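Local atomic coordinates of polyporopepsin (Irpex lacteus, PDB entry 1WKR), a protein that cleaves peptide bonds with broad specificity as a pepsin-like aspartic endopeptidase and clots milk. Residues 12-17 and 145-150. Residues are numbered along the deposited sequence; the frame is centred on the assembly and turned at random.
Sequences VDYVVN and VSFEPT
Tyr14 and Phe147 bring the two backbones to their closest approach, with CA atoms still 8.2 Å apart. That is too wide for strand pairing: strand 14-20 hydrogen-bonds instead to strands 3-9 and 25-32, while 142-146 pairs with 155-162 and 316-321. Side chains therefore span the gap, and both residues start their side chains toward the other segment.

The two rings form an offset stack, evidenced by planes inclined at only 7° and centroids 3.6 Å apart. They slide past each other in opposite directions: the outer CE1 of Tyr14 lies 3.3 Å from CG of Phe147, near the root of that side chain, and Phe147 CE1 reaches back to Tyr14 CG. Phe147 holds its ring beside its backbone N and anti to the carbonyl carbon (chi1 -68°), which lays it against one face of the tyrosine ring.

Beyond the stack, Tyr14 OH accepts the backbone N-H of Glu148, with Glu148 N 3.0 Å from the hydroxyl oxygen and a nearly straight N-H...O angle of 174°. The same hydroxyl bonds to Asn157 OD1, and Asn157 ND2 holds Glu148 O, so Asn157 ties the buried phenol oxygen to the Glu148 carbonyl. Leu310, of helix 310-313, packs against both aromatic residues. Replacing Tyr14 by a leucine would probably leave the Glu148 amide and Asn157 OD1 without their hydroxyl partner and one face of Phe147 without its flat cover.

The side chain of Phe147 sits about 8 Å from that of catalytic Asp212 and about 9 Å from that of Asp32. Near these two aspartates, Tyr14, on an N-terminal-lobe strand, thus packs on residues just after strand 142-146 of the six-stranded interdomain sheet that joins the lobes of the bilobal pepsin fold.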
loop_
_atom_site.group_PDB
_atom_site.type_symbol
_atom_site.label_atom_id
_atom_site.label_comp_id
_atom_site.label_asym_id
_atom_site.label_seq_id
_atom_site.Cartn_x
_atom_site.Cartn_y
_atom_site.Cartn_z
ATOM N N VAL A 12 -5.434 -1.920 -9.219
ATOM C CA VAL A 12 -5.710 -0.880 -8.211
ATOM C C VAL A 12 -5.211 -1.271 -6.837
ATOM O O VAL A 12 -5.124 -0.430 -5.929
ATOM C CB VAL A 12 -7.194 -0.463 -8.191
ATOM C CG1 VAL A 12 -7.590 0.139 -9.583
ATOM C CG2 VAL A 12 -8.141 -1.597 -7.856
ATOM N N ASP A 13 -4.972 -2.559 -6.618
ATOM C CA ASP A 13 -4.501 -3.064 -5.308
ATOM C C ASP A 13 -3.783 -4.358 -5.544
ATOM O O ASP A 13 -3.835 -4.903 -6.665
ATOM C CB ASP A 13 -5.693 -3.216 -4.318
ATOM C CG ASP A 13 -6.778 -4.110 -4.873
ATOM O OD1 ASP A 13 -6.543 -5.250 -5.167
ATOM O OD2 ASP A 13 -7.964 -3.584 -4.919
ATOM N N TYR A 14 -3.103 -4.854 -4.513
ATOM C CA TYR A 14 -2.584 -6.224 -4.478
ATOM C C TYR A 14 -3.347 -7.006 -3.415
ATOM O O TYR A 14 -3.728 -6.446 -2.373
ATOM C CB TYR A 14 -1.084 -6.242 -4.044
ATOM C CG TYR A 14 -0.131 -6.236 -5.224
ATOM C CD1 TYR A 14 0.227 -5.025 -5.855
ATOM C CD2 TYR A 14 0.449 -7.412 -5.668
ATOM C CE1 TYR A 14 1.132 -5.036 -6.947
ATOM C CE2 TYR A 14 1.361 -7.419 -6.699
ATOM C CZ TYR A 14 1.718 -6.226 -7.316
ATOM O OH TYR A 14 2.631 -6.227 -8.342
ATOM N N VAL A 15 -3.520 -8.313 -3.682
ATOM C CA VAL A 15 -4.118 -9.213 -2.713
ATOM C C VAL A 15 -3.210 -10.364 -2.447
ATOM O O VAL A 15 -2.306 -10.724 -3.199
ATOM C CB VAL A 15 -5.461 -9.774 -3.213
ATOM C CG1 VAL A 15 -6.493 -8.644 -3.211
ATOM C CG2 VAL A 15 -5.352 -10.438 -4.592
ATOM N N VAL A 16 -3.432 -10.999 -1.280
ATOM C CA VAL A 16 -2.806 -12.263 -0.919
ATOM C C VAL A 16 -3.923 -13.182 -0.453
ATOM O O VAL A 16 -4.915 -12.787 0.123
ATOM C CB VAL A 16 -1.724 -12.147 0.183
ATOM C CG1 VAL A 16 -0.508 -11.410 -0.300
ATOM C CG2 VAL A 16 -2.292 -11.445 1.420
ATOM N N ASN A 17 -3.726 -14.490 -0.704
ATOM C CA ASN A 17 -4.556 -15.533 -0.089
ATOM C C ASN A 17 -4.204 -15.704 1.329
ATOM O O ASN A 17 -3.038 -15.828 1.748
ATOM C CB ASN A 17 -4.322 -16.902 -0.847
ATOM C CG ASN A 17 -4.974 -16.828 -2.171
ATOM O OD1 ASN A 17 -4.371 -17.587 -3.097
ATOM N ND2 ASN A 17 -5.954 -16.181 -2.408
ATOM N N VAL A 145 8.040 -5.985 0.989
ATOM C CA VAL A 145 7.032 -6.115 -0.059
ATOM C C VAL A 145 7.669 -5.894 -1.408
ATOM O O VAL A 145 8.296 -4.855 -1.674
ATOM C CB VAL A 145 5.917 -5.069 0.170
ATOM C CG1 VAL A 145 4.933 -5.102 -0.999
ATOM C CG2 VAL A 145 5.219 -5.298 1.470
ATOM N N SER A 146 7.424 -6.862 -2.309
ATOM C CA SER A 146 7.760 -6.778 -3.722
ATOM C C SER A 146 6.517 -6.632 -4.557
ATOM O O SER A 146 5.661 -7.565 -4.579
ATOM C CB SER A 146 8.538 -8.003 -4.138
ATOM O OG SER A 146 8.725 -8.038 -5.556
ATOM N N PHE A 147 6.371 -5.503 -5.241
ATOM C CA PHE A 147 5.401 -5.310 -6.329
ATOM C C PHE A 147 6.162 -5.160 -7.623
ATOM O O PHE A 147 7.359 -4.868 -7.635
ATOM C CB PHE A 147 4.529 -4.074 -6.071
ATOM C CG PHE A 147 3.561 -4.141 -4.900
ATOM C CD1 PHE A 147 3.303 -5.278 -4.211
ATOM C CD2 PHE A 147 2.845 -3.005 -4.592
ATOM C CE1 PHE A 147 2.335 -5.312 -3.194
ATOM C CE2 PHE A 147 1.883 -2.991 -3.564
ATOM C CZ PHE A 147 1.637 -4.168 -2.884
ATOM N N GLU A 148 5.480 -5.390 -8.752
ATOM C CA GLU A 148 6.084 -5.264 -10.067
ATOM C C GLU A 148 5.081 -4.687 -11.030
ATOM O O GLU A 148 3.861 -4.867 -10.841
ATOM C CB GLU A 148 6.521 -6.654 -10.577
ATOM C CG GLU A 148 7.600 -7.269 -9.750
ATOM C CD GLU A 148 8.024 -8.656 -10.220
ATOM O OE1 GLU A 148 7.464 -9.191 -11.231
ATOM O OE2 GLU A 148 8.949 -9.188 -9.521
ATOM N N PRO A 149 5.534 -4.021 -12.101
ATOM C CA PRO A 149 4.564 -3.545 -13.116
ATOM C C PRO A 149 3.826 -4.724 -13.741
ATOM O O PRO A 149 4.276 -5.861 -13.703
ATOM C CB PRO A 149 5.484 -2.869 -14.160
ATOM C CG PRO A 149 6.754 -2.568 -13.406
ATOM C CD PRO A 149 6.940 -3.756 -12.481
ATOM N N THR A 150 2.689 -4.392 -14.327
ATOM C CA THR A 150 1.849 -5.437 -14.913
ATOM C C THR A 150 1.330 -5.014 -16.322
ATOM O O THR A 150 1.195 -3.824 -16.597
ATOM C CB THR A 150 0.763 -5.723 -13.979
ATOM O OG1 THR A 150 0.056 -6.912 -14.477
ATOM C CG2 THR A 150 -0.298 -4.627 -13.880
#